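Local coordinates for protein chitin deacetylase (PDB 5ZNT) that deacetylates chitin by zinc-dependent hydrolysis of the N-acetyl groups of its N-acetyl-D-glucosamine units, releasing acetate and leaving chitosan, at residues D30-A33 / R34-P37; N50-I53 / E54-E58; V88-T91 / H92-H96. All coordinates share one frame; numbering follows the deposited sequence.

Contact 1: D30-A33 / R34-P37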
loop_
_atom_site.group_PDB
_atom_site.type_symbol
_atom_site.label_atom_id
_atom_site.label_comp_id
_atom_site.label_asym_id
_atom_site.label_seq_id
_atom_site.Cartn_x
_atom_site.Cartn_y
_atom_site.Cartn_z
ATOM N N ASP A 30 -1.152 -23.915 -3.408
ATOM C CA ASP A 30 -0.032 -24.772 -3.794
ATOM C C ASP A 30 0.129 -24.843 -5.313
ATOM O O ASP A 30 0.495 -25.879 -5.872
ATOM C CB ASP A 30 -0.172 -26.176 -3.193
ATOM C CG ASP A 30 1.138 -26.964 -3.248
ATOM O OD1 ASP A 30 2.199 -26.395 -2.895
ATOM O OD2 ASP A 30 1.109 -28.146 -3.664
ATOM N N LEU A 31 -0.131 -23.726 -5.990
ATOM C CA LEU A 31 0.149 -23.659 -7.414
ATOM C C LEU A 31 1.659 -23.725 -7.642
ATOM O O LEU A 31 2.443 -23.262 -6.803
ATOM C CB LEU A 31 -0.419 -22.372 -8.019
ATOM C CG LEU A 31 -1.870 -22.356 -8.520
ATOM C CD1 LEU A 31 -2.838 -22.628 -7.410
ATOM C CD2 LEU A 31 -2.212 -21.012 -9.183
ATOM N N PRO A 32 2.097 -24.330 -8.750
ATOM C CA PRO A 32 3.522 -24.283 -9.099
ATOM C C PRO A 32 3.958 -22.853 -9.376
ATOM O O PRO A 32 3.260 -22.110 -10.062
ATOM C CB PRO A 32 3.607 -25.127 -10.381
ATOM C CG PRO A 32 2.277 -25.789 -10.526
ATOM C CD PRO A 32 1.290 -24.964 -9.809
ATOM N N ALA A 33 5.154 -22.497 -8.894
ATOM C CA ALA A 33 5.671 -21.143 -9.098
ATOM C C ALA A 33 5.645 -20.738 -10.570
ATOM O O ALA A 33 5.305 -19.592 -10.899
ATOM C CB ALA A 33 7.091 -21.035 -8.533
ATOM N N ARG A 34 5.980 -21.663 -11.480
ATOM C CA ARG A 34 6.040 -21.300 -12.894
ATOM C C ARG A 34 4.666 -20.956 -13.470
ATOM O O ARG A 34 4.593 -20.327 -14.530
ATOM C CB ARG A 34 6.694 -22.429 -13.709
ATOM C CG ARG A 34 5.734 -23.551 -14.073
ATOM C CD ARG A 34 6.457 -24.807 -14.568
ATOM N NE ARG A 34 6.746 -25.725 -13.464
ATOM C CZ ARG A 34 6.034 -26.812 -13.180
ATOM N NH1 ARG A 34 4.974 -27.132 -13.916
ATOM N NH2 ARG A 34 6.376 -27.575 -12.146
ATOM N N ASP A 35 3.578 -21.331 -12.803
ATOM C CA ASP A 35 2.242 -20.981 -13.280
ATOM C C ASP A 35 1.625 -19.796 -12.542
ATOM O O ASP A 35 0.492 -19.417 -12.846
ATOM C CB ASP A 35 1.302 -22.185 -13.171
ATOM C CG ASP A 35 1.717 -23.337 -14.085
ATOM O OD1 ASP A 35 2.135 -23.078 -15.236
ATOM O OD2 ASP A 35 1.627 -24.495 -13.639
ATOM N N VAL A 36 2.341 -19.202 -11.597
ATOM C CA VAL A 36 1.836 -18.096 -10.776
ATOM C C VAL A 36 2.155 -16.765 -11.455
ATOM O O VAL A 36 3.321 -16.504 -11.763
ATOM C CB VAL A 36 2.440 -18.164 -9.358
ATOM C CG1 VAL A 36 2.109 -16.906 -8.527
ATOM C CG2 VAL A 36 1.972 -19.449 -8.638
ATOM N N PRO A 37 1.171 -15.893 -11.696
ATOM C CA PRO A 37 1.487 -14.535 -12.174
ATOM C C PRO A 37 2.322 -13.795 -11.132
ATOM O O PRO A 37 2.027 -13.840 -9.934
ATOM C CB PRO A 37 0.112 -13.873 -12.337
ATOM C CG PRO A 37 -0.904 -14.941 -12.090
ATOM C CD PRO A 37 -0.236 -16.029 -11.306
#
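Between P32 and V36 the backbone turns through two successive i to i+3 bonds, D35 N to P32 O at 2.9 Å and V36 N to A33 O at 3.1 Å, and so forms a short 3-10 turn. The side chains gather around P32, whose ring is met by two polar groups from the residues that follow. R34 bends back over it: CG takes the position between the backbone N and the carbonyl carbon (chi1 82°), and a further bend at chi3 brings the guanidinium over the CB edge of the proline. P32 CB then sits over the centre of one guanidinium face, 4.1 Å from R34 CZ. The contact is van der Waals, an aliphatic carbon against the flat face of a charged group. D35 approaches the same ring through its carboxylate, with OD2 3.4 Å from P32 CG and the two side chains meeting at a slant. The turn directly precedes strand 38-45, which runs in the parallel sheet of the CE4 deacetylase domain, a fold usually described as a distorted beta/alpha barrel. On the inner side V36 carries the apolar part of the contact. It holds CG1 anti to its backbone N (chi1 171°), which leaves CG2 on the side of the turn, 3.3 Å from P32 O and 3.8 Å from L31 CB. L31 and V36 both also touch W309 of helix 303-311, while I27 and W182 lie against V36, and this places the valine on the buried side of an otherwise peripheral turn. Beyond it, V36 O accepts a hydrogen bond from R262 NH1, and the backbone of D35 is hydrogen-bonded to that of V316.

Contact 2: N50-I53 / E54-E58. With NAG (2-acetamido-2-deoxy-beta-D-glucopyranose), chain B.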
loop_
_atom_site.group_PDB
_atom_site.type_symbol
_atom_site.label_atom_id
_atom_site.label_comp_id
_atom_site.label_asym_id
_atom_site.label_seq_id
_atom_site.Cartn_x
_atom_site.Cartn_y
_atom_site.Cartn_z
ATOM N N ASN A 50 -0.857 18.928 -5.797
ATOM C CA ASN A 50 -0.165 19.381 -6.992
ATOM C C ASN A 50 1.351 19.196 -6.895
ATOM O O ASN A 50 2.049 19.427 -7.886
ATOM C CB ASN A 50 -0.531 20.847 -7.295
ATOM C CG ASN A 50 -1.791 20.970 -8.155
ATOM O OD1 ASN A 50 -2.239 19.988 -8.759
ATOM N ND2 ASN A 50 -2.357 22.176 -8.228
ATOM N N ASN A 51 1.886 18.774 -5.747
ATOM C CA ASN A 51 3.289 18.373 -5.738
ATOM C C ASN A 51 3.540 17.121 -6.582
ATOM O O ASN A 51 4.684 16.896 -6.994
ATOM C CB ASN A 51 3.802 18.083 -4.319
ATOM C CG ASN A 51 3.717 19.296 -3.365
ATOM O OD1 ASN A 51 3.346 20.398 -3.747
ATOM N ND2 ASN A 51 4.021 19.052 -2.104
ATOM N N ASN A 52 2.522 16.283 -6.807
ATOM C CA ASN A 52 2.746 14.992 -7.466
ATOM C C ASN A 52 1.670 14.570 -8.470
ATOM O O ASN A 52 1.837 13.529 -9.107
ATOM C CB ASN A 52 2.908 13.880 -6.406
ATOM C CG ASN A 52 1.837 13.943 -5.312
ATOM O OD1 ASN A 52 0.643 13.992 -5.594
ATOM N ND2 ASN A 52 2.272 13.941 -4.052
ATOM N N ILE A 53 0.618 15.365 -8.687
ATOM C CA ILE A 53 -0.463 14.942 -9.577
ATOM C C ILE A 53 0.060 14.743 -10.998
ATOM O O ILE A 53 -0.271 13.755 -11.664
ATOM C CB ILE A 53 -1.633 15.951 -9.511
ATOM C CG1 ILE A 53 -2.462 15.725 -8.217
ATOM C CG2 ILE A 53 -2.508 15.838 -10.771
ATOM C CD1 ILE A 53 -3.329 16.978 -7.768
ATOM N N GLU A 54 0.939 15.631 -11.457
ATOM C CA GLU A 54 1.491 15.484 -12.799
ATOM C C GLU A 54 2.439 14.295 -12.897
ATOM O O GLU A 54 2.503 13.639 -13.944
ATOM C CB GLU A 54 2.209 16.768 -13.217
ATOM C CG GLU A 54 1.268 17.922 -13.539
ATOM C CD GLU A 54 0.371 17.627 -14.735
ATOM O OE1 GLU A 54 0.914 17.463 -15.861
ATOM O OE2 GLU A 54 -0.871 17.545 -14.537
ATOM N N LEU A 55 3.219 14.027 -11.846
ATOM C CA LEU A 55 4.041 12.818 -11.853
ATOM C C LEU A 55 3.178 11.574 -12.065
ATOM O O LEU A 55 3.525 10.693 -12.866
ATOM C CB LEU A 55 4.827 12.703 -10.544
ATOM C CG LEU A 55 5.531 11.355 -10.368
ATOM C CD1 LEU A 55 6.777 11.271 -11.246
ATOM C CD2 LEU A 55 5.878 11.090 -8.928
ATOM N N TYR A 56 2.057 11.474 -11.352
ATOM C CA TYR A 56 1.243 10.269 -11.486
ATOM C C TYR A 56 0.653 10.159 -12.890
ATOM O O TYR A 56 0.476 9.043 -13.396
ATOM C CB TYR A 56 0.148 10.243 -10.423
ATOM C CG TYR A 56 0.700 10.144 -9.002
ATOM C CD1 TYR A 56 1.785 9.314 -8.706
ATOM C CD2 TYR A 56 0.160 10.910 -7.968
ATOM C CE1 TYR A 56 2.300 9.226 -7.405
ATOM C CE2 TYR A 56 0.682 10.843 -6.669
ATOM C CZ TYR A 56 1.749 9.989 -6.400
ATOM O OH TYR A 56 2.253 9.892 -5.118
ATOM N N LYS A 57 0.390 11.295 -13.552
ATOM C CA LYS A 57 -0.095 11.244 -14.934
ATOM C C LYS A 57 0.977 10.729 -15.880
ATOM O O LYS A 57 0.669 10.008 -16.841
ATOM C CB LYS A 57 -0.576 12.624 -15.393
ATOM C CG LYS A 57 -1.953 12.971 -14.901
ATOM C CD LYS A 57 -2.332 14.415 -15.251
ATOM C CE LYS A 57 -3.532 14.888 -14.409
ATOM N NZ LYS A 57 -3.854 16.324 -14.636
ATOM N N GLU A 58 2.236 11.095 -15.633
ATOM C CA GLU A 58 3.327 10.627 -16.470
ATOM C C GLU A 58 3.507 9.118 -16.339
ATOM O O GLU A 58 3.733 8.429 -17.338
ATOM C CB GLU A 58 4.621 11.352 -16.105
ATOM C CG GLU A 58 5.839 10.878 -16.852
ATOM C CD GLU A 58 7.074 11.773 -16.655
ATOM O OE1 GLU A 58 6.992 12.799 -15.920
ATOM O OE2 GLU A 58 8.138 11.438 -17.234
HETATM C C1 NAG B . -6.850 19.349 -7.165
HETATM C C2 NAG B . -6.187 20.415 -8.012
HETATM C C3 NAG B . -7.052 20.700 -9.239
HETATM C C4 NAG B . -7.390 19.406 -9.978
HETATM C C5 NAG B . -7.889 18.340 -9.006
HETATM C C6 NAG B . -8.050 16.978 -9.641
HETATM C C7 NAG B . -4.909 21.804 -6.424
HETATM C C8 NAG B . -4.782 23.171 -5.820
HETATM N N2 NAG B . -5.925 21.641 -7.276
HETATM O O3 NAG B . -6.340 21.608 -10.068
HETATM O O4 NAG B . -8.530 19.580 -10.811
HETATM O O5 NAG B . -6.979 18.190 -7.914
HETATM O O6 NAG B . -6.849 16.575 -10.285
HETATM O O7 NAG B . -4.142 20.876 -6.127
HETATM O O HOH W 1 1.570 18.250 -10.320
HETATM O O HOH W 2 4.223 16.195 -10.142
#
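N52 and Y56 meet across the first turn of helix 53-59, where N52 holds the N-cap position without making a capping bond through its side chain. Its backbone does the helical work instead: N52 O receives Y56 N at 3.1 Å, and the same oxygen lies over one face of the tyrosine ring. With CG set between the backbone N and the carbonyl carbon (chi1 47°), the asparagine amide is brought against the ring, OD1 3.3 Å from Y56 CE2 and the two planes 40° apart. That amide is already committed, since ND2 donates to A47 O and OD1 accepts from N49 N, so the loop after strand 38-45 fixes the group on which the ring packs. Elsewhere the Y56 ring meets Y76 edge-to-face and F44 with planes about 60° apart.

Two waters meet N-H groups of the first turn. One joins N50 O to E54 N, accepting from the latter at 2.9 Å; the other accepts from L55 N and donates a longer bond to N51 O. One turn along, K57 runs extended beside I53, both pointing the same way, with K57 CE 3.9 Å from I53 CG2, and its NZ forms a salt bridge to E54 OE2 at 3.2 Å. At the loop end the contact borders the glycan of N84: N50 ND2 lies 3.0 Å from the acetamido O7 of N-acetylglucosamine, and I53 CD1 lies 3.8 Å from the ring oxygen O5.

Contact 3: V88-T91 / H92-H96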
loop_
_atom_site.group_PDB
_atom_site.type_symbol
_atom_site.label_atom_id
_atom_site.label_comp_id
_atom_site.label_asym_id
_atom_site.label_seq_id
_atom_site.Cartn_x
_atom_site.Cartn_y
_atom_site.Cartn_z
ATOM N N VAL A 88 -7.696 12.701 -5.208
ATOM C CA VAL A 88 -7.904 11.367 -4.656
ATOM C C VAL A 88 -9.085 10.699 -5.361
ATOM O O VAL A 88 -9.020 9.532 -5.759
ATOM C CB VAL A 88 -8.130 11.455 -3.126
ATOM C CG1 VAL A 88 -8.618 10.152 -2.573
ATOM C CG2 VAL A 88 -6.824 11.889 -2.372
ATOM N N GLN A 89 -10.174 11.444 -5.528
ATOM C CA GLN A 89 -11.371 10.916 -6.179
ATOM C C GLN A 89 -11.087 10.504 -7.614
ATOM O O GLN A 89 -11.560 9.459 -8.075
ATOM C CB GLN A 89 -12.479 11.970 -6.140
ATOM C CG GLN A 89 -13.792 11.533 -6.802
ATOM C CD GLN A 89 -14.864 12.617 -6.681
ATOM O OE1 GLN A 89 -14.563 13.810 -6.627
ATOM N NE2 GLN A 89 -16.111 12.201 -6.644
ATOM N N GLU A 90 -10.301 11.305 -8.330
ATOM C CA GLU A 90 -10.008 11.001 -9.720
ATOM C C GLU A 90 -9.074 9.797 -9.835
ATOM O O GLU A 90 -9.251 8.937 -10.707
ATOM C CB GLU A 90 -9.404 12.238 -10.386
ATOM C CG GLU A 90 -8.981 12.028 -11.819
ATOM C CD GLU A 90 -10.164 11.852 -12.778
ATOM O OE1 GLU A 90 -9.883 11.633 -13.975
ATOM O OE2 GLU A 90 -11.355 11.913 -12.351
ATOM N N THR A 91 -8.077 9.729 -8.955
ATOM C CA THR A 91 -7.205 8.565 -8.880
ATOM C C THR A 91 -8.013 7.289 -8.656
ATOM O O THR A 91 -7.756 6.261 -9.293
ATOM C CB THR A 91 -6.194 8.794 -7.748
ATOM O OG1 THR A 91 -5.375 9.925 -8.075
ATOM C CG2 THR A 91 -5.324 7.568 -7.492
ATOM N N HIS A 92 -8.985 7.339 -7.745
ATOM C CA HIS A 92 -9.859 6.202 -7.484
ATOM C C HIS A 92 -10.732 5.898 -8.703
ATOM O O HIS A 92 -10.879 4.732 -9.095
ATOM C CB HIS A 92 -10.714 6.513 -6.256
ATOM C CG HIS A 92 -11.538 5.362 -5.753
ATOM N ND1 HIS A 92 -12.823 5.115 -6.191
ATOM C CD2 HIS A 92 -11.282 4.430 -4.808
ATOM C CE1 HIS A 92 -13.314 4.069 -5.553
ATOM N NE2 HIS A 92 -12.400 3.633 -4.704
ATOM N N ARG A 93 -11.288 6.943 -9.334
ATOM C CA ARG A 93 -12.112 6.742 -10.530
ATOM C C ARG A 93 -11.323 6.028 -11.615
ATOM O O ARG A 93 -11.872 5.190 -12.343
ATOM C CB ARG A 93 -12.643 8.090 -11.052
ATOM C CG ARG A 93 -13.624 7.953 -12.222
ATOM C CD ARG A 93 -14.054 9.293 -12.770
ATOM N NE ARG A 93 -13.006 9.930 -13.561
ATOM C CZ ARG A 93 -12.790 9.704 -14.854
ATOM N NH1 ARG A 93 -13.547 8.832 -15.516
ATOM N NH2 ARG A 93 -11.805 10.345 -15.481
ATOM N N LYS A 94 -10.018 6.327 -11.724
ATOM C CA LYS A 94 -9.155 5.694 -12.714
ATOM C C LYS A 94 -8.755 4.275 -12.336
ATOM O O LYS A 94 -8.036 3.635 -13.104
ATOM C CB LYS A 94 -7.893 6.532 -12.944
ATOM C CG LYS A 94 -8.154 7.827 -13.737
ATOM C CD LYS A 94 -8.535 7.501 -15.164
ATOM C CE LYS A 94 -8.510 8.749 -16.031
ATOM N NZ LYS A 94 -8.500 8.407 -17.490
ATOM N N GLY A 95 -9.187 3.766 -11.187
ATOM C CA GLY A 95 -8.980 2.375 -10.838
ATOM C C GLY A 95 -7.813 2.096 -9.914
ATOM O O GLY A 95 -7.523 0.921 -9.650
ATOM N N HIS A 96 -7.114 3.126 -9.438
ATOM C CA HIS A 96 -6.107 2.902 -8.415
ATOM C C HIS A 96 -6.776 2.781 -7.050
ATOM O O HIS A 96 -7.883 3.277 -6.824
ATOM C CB HIS A 96 -5.076 4.027 -8.425
ATOM C CG HIS A 96 -4.450 4.230 -9.771
ATOM N ND1 HIS A 96 -3.503 3.369 -10.286
ATOM C CD2 HIS A 96 -4.667 5.166 -10.722
ATOM C CE1 HIS A 96 -3.146 3.782 -11.489
ATOM N NE2 HIS A 96 -3.845 4.867 -11.781
HETATM O O HOH W 3 -14.111 7.682 -7.710
#
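E90 carries CG anti to its backbone N and then bends at chi2 (70°), while R93 runs out straight as far as CG and CD before turning at chi3 (75°), and these two bends bring carboxylate and guanidinium alongside each other. The grip is side-on and double. R93 NE reaches E90 OE2 at 2.8 Å along a nearly straight N-H, from above the carboxylate plane, and R93 NH2 reaches OE1 at 2.8 Å on its syn side. Both oxygens lie close to the guanidinium plane, although the two flat groups are turned 40° apart. Bonding through two nitrogens fixes the rotation of the guanidinium, and its NH1 also donates to E332 O. K94 passes E90 OE1 with CE at 3.8 Å, its NZ bonded to V331 O. E90 also touches an N-acetylglucosamine of the glycan.

Where the helix stops, H96 folds back on T91. T91 CG2 lies 3.7 Å from H96 CB, the side chains crossing at about a right angle, and H96 ND1 bonds to the backbone N of A74. H96 N donates to T91 O at 3.2 Å and G95 N to H92 O at 2.9 Å, with G95 at positive phi: a Schellman motif, closing helix 85-93 before strand 97-100 of this beta-alpha-beta unit.

Overall arrangement
Contact 2 is buried, contact 3 partly so, and contact 1 belongs to the surface, its centre about 23 Å from that of the chain. The first leads into strand 38-45 and the second follows it, at the start of helix 53-59; the third closes helix 85-93. Centres of contacts 2 and 3 lie about 13 Å apart, and both include residues of the glycan pocket, whereas the centre of contact 1 is 31 Å or more from theirs. Chemistry differs with burial: a guanidinium over proline at the surface, an asparagine amide on tyrosine in the buried contact, a bidentate salt bridge in the partly buried one. Waters meet the first N-H groups of one helix, and a Schellman pair of backbone bonds closes the other.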